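Local coordinates for putative sporulation-specific glycosylase YdhD (Bacillus subtilis subsp. subtilis str. 168, PDB 3CZ8), which probably hydrolyses glycosidic bonds as a family 18 glycosyl hydrolase of spore formation, this chain being its glycosyl hydrolase domain without the LysM repeats, at residues P194-T199 against E262-P266; I241-I247 against V280-G284. The protein carries 1 engineered substitution. All coordinates share one frame; numbering follows the deposited sequence.

In the fold
The two contacts lie about 13 Å apart, centre to centre, on the same side of the chain's centre, and both involve the antiparallel sheet 239-241, 225-229, 277-281, 265-271 and 258-260, a small alpha+beta insertion beside the TIM barrel as in many family 18 chitinases. Their segments alternate along the chain: 194-199, 241-247, 262-266, 280-284. Contact 1 joins the start of barrel helix 198-208 to the turn leading into strand 265-271, whereas contact 2 sets helix 243-252 against the end of neighbouring strand 277-281. Pro266 CD lies 3.2 Å from Phe282 O, so the two contacts meet within the insertion, and contact 1 is the one that ties it to helix 198-208.

Contact 1. Residues P194-T199 against E262-P266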
loop_
_atom_site.group_PDB
_atom_site.type_symbol
_atom_site.label_atom_id
_atom_site.label_comp_id
_atom_site.label_asym_id
_atom_site.label_seq_id
_atom_site.Cartn_x
_atom_site.Cartn_y
_atom_site.Cartn_z
ATOM N N PRO A 194 6.514 -12.371 -16.653
ATOM C CA PRO A 194 5.860 -11.060 -16.595
ATOM C C PRO A 194 4.444 -11.131 -16.043
ATOM O O PRO A 194 3.659 -11.984 -16.459
ATOM C CB PRO A 194 5.845 -10.604 -18.057
ATOM C CG PRO A 194 5.999 -11.855 -18.852
ATOM C CD PRO A 194 6.857 -12.747 -18.036
ATOM N N VAL A 195 4.137 -10.238 -15.107
ATOM C CA VAL A 195 2.836 -10.201 -14.449
ATOM C C VAL A 195 1.714 -9.805 -15.419
ATOM O O VAL A 195 0.614 -10.364 -15.387
ATOM C CB VAL A 195 2.876 -9.235 -13.250
ATOM C CG1 VAL A 195 1.506 -9.043 -12.680
ATOM C CG2 VAL A 195 3.828 -9.759 -12.175
ATOM N N ALA A 196 2.016 -8.838 -16.280
ATOM C CA ALA A 196 1.057 -8.340 -17.253
ATOM C C ALA A 196 1.753 -8.071 -18.587
ATOM O O ALA A 196 1.949 -6.908 -18.970
ATOM C CB ALA A 196 0.384 -7.086 -16.726
ATOM N N PRO A 197 2.128 -9.151 -19.304
ATOM C CA PRO A 197 2.826 -8.963 -20.574
ATOM C C PRO A 197 1.919 -8.272 -21.586
ATOM O O PRO A 197 0.722 -8.580 -21.656
ATOM C CB PRO A 197 3.162 -10.393 -21.013
ATOM C CG PRO A 197 2.216 -11.268 -20.289
ATOM C CD PRO A 197 1.899 -10.579 -19.001
ATOM N N ILE A 198 2.485 -7.328 -22.338
ATOM C CA ILE A 198 1.719 -6.483 -23.260
ATOM C C ILE A 198 1.105 -7.297 -24.412
ATOM O O ILE A 198 0.087 -6.905 -24.992
ATOM C CB ILE A 198 2.578 -5.283 -23.767
ATOM C CG1 ILE A 198 1.702 -4.051 -24.059
ATOM C CG2 ILE A 198 3.492 -5.694 -24.935
ATOM C CD1 ILE A 198 1.420 -3.801 -25.529
ATOM N N THR A 199 1.719 -8.446 -24.691
ATOM C CA THR A 199 1.247 -9.402 -25.679
ATOM C C THR A 199 -0.094 -10.013 -25.259
ATOM O O THR A 199 -1.008 -10.136 -26.073
ATOM C CB THR A 199 2.300 -10.517 -25.924
ATOM O OG1 THR A 199 2.731 -11.066 -24.671
ATOM C CG2 THR A 199 3.515 -9.958 -26.658
ATOM N N GLU A 262 9.777 -8.028 -25.913
ATOM C CA GLU A 262 8.583 -8.794 -26.260
ATOM C C GLU A 262 7.429 -8.494 -25.304
ATOM O O GLU A 262 6.312 -8.193 -25.734
ATOM C CB GLU A 262 8.906 -10.294 -26.245
ATOM C CG GLU A 262 7.766 -11.213 -26.685
ATOM C CD GLU A 262 8.022 -12.682 -26.365
ATOM O OE1 GLU A 262 7.040 -13.449 -26.265
ATOM O OE2 GLU A 262 9.198 -13.076 -26.211
ATOM N N TYR A 263 7.721 -8.550 -24.008
ATOM C CA TYR A 263 6.697 -8.451 -22.978
ATOM C C TYR A 263 6.383 -7.021 -22.542
ATOM O O TYR A 263 5.307 -6.772 -21.988
ATOM C CB TYR A 263 7.086 -9.300 -21.762
ATOM C CG TYR A 263 7.248 -10.784 -22.044
ATOM C CD1 TYR A 263 8.345 -11.487 -21.548
ATOM C CD2 TYR A 263 6.300 -11.484 -22.794
ATOM C CE1 TYR A 263 8.498 -12.847 -21.786
ATOM C CE2 TYR A 263 6.446 -12.844 -23.043
ATOM C CZ TYR A 263 7.548 -13.519 -22.537
ATOM O OH TYR A 263 7.701 -14.864 -22.781
ATOM N N GLN A 264 7.310 -6.096 -22.810
ATOM C CA GLN A 264 7.266 -4.714 -22.288
ATOM C C GLN A 264 7.083 -4.704 -20.761
ATOM O O GLN A 264 6.181 -4.049 -20.224
ATOM C CB GLN A 264 6.212 -3.854 -23.005
ATOM C CG GLN A 264 6.485 -3.615 -24.487
ATOM C CD GLN A 264 7.669 -2.706 -24.740
ATOM O OE1 GLN A 264 7.718 -1.579 -24.244
ATOM N NE2 GLN A 264 8.627 -3.189 -25.528
ATOM N N SER A 265 7.938 -5.470 -20.089
ATOM C CA SER A 265 7.877 -5.670 -18.647
ATOM C C SER A 265 9.294 -5.639 -18.076
ATOM O O SER A 265 10.196 -6.278 -18.634
ATOM C CB SER A 265 7.216 -7.012 -18.324
ATOM O OG SER A 265 5.921 -7.095 -18.890
ATOM N N PRO A 266 9.505 -4.881 -16.979
ATOM C CA PRO A 266 10.823 -4.889 -16.350
ATOM C C PRO A 266 11.065 -6.143 -15.521
ATOM O O PRO A 266 10.126 -6.718 -14.961
ATOM C CB PRO A 266 10.795 -3.649 -15.455
ATOM C CG PRO A 266 9.368 -3.458 -15.118
ATOM C CD PRO A 266 8.572 -3.973 -16.285
HETATM O O HOH W 1 4.220 -7.099 -16.739
#
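Pro194 lies over one face of the Tyr263 ring, its CG 3.7 Å from the ring centroid, a CH-pi contact displaced toward the rim on the CG-CD1 side. At the ring's edge, near its plane, stands Thr199 OG1, 4.1 Å from Tyr263 CD2. Pro197 CB approaches the same CD2 obliquely at 3.8 Å, so the two prolines and the threonine border the ring on several sides. Tyr263 takes its place with CG anti to its own carbonyl carbon (chi1 -61°), which sets the ring beside Pro194 and Pro197.

The backbone carbonyl of Tyr263 receives the direct hydrogen bond of the contact: Ile198 N donates to Tyr263 O at 2.9 Å, nearly straight at 173°, with the donor tilted 29° out of the carbonyl plane. Pro197 is at the N-cap position, so Ile198 N belongs to the first turn of helix 198-208, and Tyr263 O supplies it with an acceptor from another part of the chain. Ile198 CG2 runs beside the bent Gln264 chain, 3.7 Å from its CG, and Thr199 CG2 rests 3.4 Å from Glu262 O. On the other flank, Pro194 CB packs 3.6 Å from Ser265 OG. A water bridges the segments there, accepting from Ala196 N and hydrogen-bonded to Ser265 OG.

The amide end of Gln264 is directed away from the loop and held by Ala261 O and the hydroxyl of Tyr259. Trp281 of strand 277-281 packs against Pro194, Tyr263 and Ser265. Helix 285-297 meets Ile198 through Arg290 and Ile294, and its Lys291 bonds to Ala196 O, so the start of barrel helix 198-208 is joined both to this neighbouring helix and to the turn that leads into strand 265-271 of the antiparallel insertion sheet.

Contact 2. Residues I241-I247 against V280-G284; sequences ISNQNAI and VWFEG. Engineered in segment 280-284: Gly284 (natural residue Asp).
Ala246 CB sits over one face of the Phe282 ring, 3.8 Å from its centroid, packing helix 243-252 against the end of strand 277-281 and the loop that follows, in the alpha+beta insertion. Phe282 CG lies between its backbone N and carbonyl carbon (chi1 65°), which turns the ring beneath the helix. Ile247 crosses this ring at about a right angle, CG1 4.1 Å from Phe282 CE2. Val280 CG1 meets Ala246 CB at 4.0 Å and, more loosely, Ile241 CD1.

Among polar contacts, Ser242 and Asn245 form a capping box at the helix start: Asn245 N donates to Ser242 OG, and Ser242 N to Asn245 OD1. Asn243, one residue past the N-cap, reaches across to the loop after strand 277-281 and takes a bond from Glu283 N, while its ND2 donates to Gln244 OE1 of the second subunit. With an alanine in place of Asn243, Glu283 N is likely to be left without this acceptor and Gln244 of the second subunit without its amide partner. The Glu283 carboxylate turns off to a salt bridge with Lys291.

Glu283 N reaches Asn243 OD1 at 2.9 Å from above the amide's carbonyl plane, 57° out of it.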
loop_
_atom_site.group_PDB
_atom_site.type_symbol
_atom_site.label_atom_id
_atom_site.label_comp_id
_atom_site.label_asym_id
_atom_site.label_seq_id
_atom_site.Cartn_x
_atom_site.Cartn_y
_atom_site.Cartn_z
ATOM N N ILE A 241 5.240 -8.577 -3.819
ATOM C CA ILE A 241 5.811 -7.292 -3.424
ATOM C C ILE A 241 5.295 -6.173 -4.327
ATOM O O ILE A 241 4.869 -6.425 -5.456
ATOM C CB ILE A 241 7.379 -7.318 -3.431
ATOM C CG1 ILE A 241 7.939 -7.524 -4.843
ATOM C CG2 ILE A 241 7.934 -8.379 -2.472
ATOM C CD1 ILE A 241 9.448 -7.482 -4.905
ATOM N N SER A 242 5.314 -4.943 -3.823
ATOM C CA SER A 242 4.874 -3.793 -4.603
ATOM C C SER A 242 5.924 -3.466 -5.656
ATOM O O SER A 242 7.053 -3.956 -5.590
ATOM C CB SER A 242 4.596 -2.579 -3.699
ATOM O OG SER A 242 5.783 -1.846 -3.416
ATOM N N ASN A 243 5.550 -2.642 -6.628
ATOM C CA ASN A 243 6.478 -2.229 -7.664
ATOM C C ASN A 243 7.650 -1.418 -7.113
ATOM O O ASN A 243 8.776 -1.568 -7.585
ATOM C CB ASN A 243 5.741 -1.486 -8.775
ATOM C CG ASN A 243 4.768 -2.387 -9.524
ATOM O OD1 ASN A 243 5.119 -3.498 -9.923
ATOM N ND2 ASN A 243 3.537 -1.921 -9.700
ATOM N N GLN A 244 7.385 -0.595 -6.097
ATOM C CA GLN A 244 8.450 0.129 -5.406
ATOM C C GLN A 244 9.362 -0.821 -4.623
ATOM O O GLN A 244 10.582 -0.640 -4.628
ATOM C CB GLN A 244 7.896 1.222 -4.490
ATOM C CG GLN A 244 8.968 2.222 -4.065
ATOM C CD GLN A 244 8.459 3.297 -3.144
ATOM O OE1 GLN A 244 7.425 3.917 -3.399
ATOM N NE2 GLN A 244 9.197 3.541 -2.067
ATOM N N ASN A 245 8.773 -1.838 -3.985
ATOM C CA ASN A 245 9.539 -2.901 -3.308
ATOM C C ASN A 245 10.533 -3.612 -4.213
ATOM O O ASN A 245 11.637 -3.931 -3.783
ATOM C CB ASN A 245 8.624 -3.957 -2.697
ATOM C CG ASN A 245 7.824 -3.447 -1.528
ATOM O OD1 ASN A 245 6.811 -4.044 -1.172
ATOM N ND2 ASN A 245 8.271 -2.354 -0.913
ATOM N N ALA A 246 10.123 -3.874 -5.454
ATOM C CA ALA A 246 11.005 -4.455 -6.462
ATOM C C ALA A 246 12.209 -3.565 -6.764
ATOM O O ALA A 246 13.339 -4.044 -6.824
ATOM C CB ALA A 246 10.228 -4.752 -7.729
ATOM N N ILE A 247 11.954 -2.272 -6.952
ATOM C CA ILE A 247 13.015 -1.279 -7.154
ATOM C C ILE A 247 13.933 -1.200 -5.934
ATOM O O ILE A 247 15.153 -1.147 -6.083
ATOM C CB ILE A 247 12.415 0.098 -7.537
ATOM C CG1 ILE A 247 12.144 0.122 -9.042
ATOM C CG2 ILE A 247 13.333 1.261 -7.146
ATOM C CD1 ILE A 247 10.892 0.873 -9.423
ATOM N N VAL A 280 12.840 -11.501 -10.410
ATOM C CA VAL A 280 11.787 -10.554 -10.055
ATOM C C VAL A 280 11.188 -9.947 -11.317
ATOM O O VAL A 280 11.917 -9.448 -12.167
ATOM C CB VAL A 280 12.319 -9.428 -9.119
ATOM C CG1 VAL A 280 11.192 -8.484 -8.671
ATOM C CG2 VAL A 280 13.028 -10.017 -7.905
ATOM N N TRP A 281 9.862 -10.019 -11.432
ATOM C CA TRP A 281 9.102 -9.325 -12.477
ATOM C C TRP A 281 8.106 -8.361 -11.836
ATOM O O TRP A 281 7.427 -8.711 -10.867
ATOM C CB TRP A 281 8.339 -10.334 -13.343
ATOM C CG TRP A 281 9.218 -11.162 -14.218
ATOM C CD1 TRP A 281 9.876 -12.311 -13.868
ATOM C CD2 TRP A 281 9.541 -10.915 -15.594
ATOM N NE1 TRP A 281 10.591 -12.787 -14.939
ATOM C CE2 TRP A 281 10.407 -11.950 -16.010
ATOM C CE3 TRP A 281 9.198 -9.906 -16.510
ATOM C CZ2 TRP A 281 10.924 -12.018 -17.311
ATOM C CZ3 TRP A 281 9.715 -9.974 -17.807
ATOM C CH2 TRP A 281 10.568 -11.025 -18.192
ATOM N N PHE A 282 8.009 -7.155 -12.391
ATOM C CA PHE A 282 7.206 -6.093 -11.799
ATOM C C PHE A 282 6.770 -5.108 -12.878
ATOM O O PHE A 282 6.779 -5.444 -14.060
ATOM C CB PHE A 282 7.966 -5.394 -10.647
ATOM C CG PHE A 282 9.215 -4.658 -11.080
ATOM C CD1 PHE A 282 10.380 -5.347 -11.397
ATOM C CD2 PHE A 282 9.232 -3.268 -11.133
ATOM C CE1 PHE A 282 11.525 -4.665 -11.789
ATOM C CE2 PHE A 282 10.373 -2.578 -11.524
ATOM C CZ PHE A 282 11.517 -3.277 -11.856
ATOM N N GLU A 283 6.356 -3.913 -12.464
ATOM C CA GLU A 283 5.951 -2.849 -13.381
ATOM C C GLU A 283 6.690 -1.557 -13.051
ATOM O O GLU A 283 6.781 -1.171 -11.885
ATOM C CB GLU A 283 4.445 -2.603 -13.277
ATOM C CG GLU A 283 3.572 -3.744 -13.767
ATOM C CD GLU A 283 3.443 -3.800 -15.279
ATOM O OE1 GLU A 283 3.440 -2.734 -15.926
ATOM O OE2 GLU A 283 3.327 -4.914 -15.822
ATOM N N GLY A 284 7.216 -0.897 -14.080
ATOM C CA GLY A 284 7.855 0.412 -13.929
ATOM C C GLY A 284 7.126 1.504 -14.696
ATOM O O GLY A 284 5.990 1.306 -15.136
#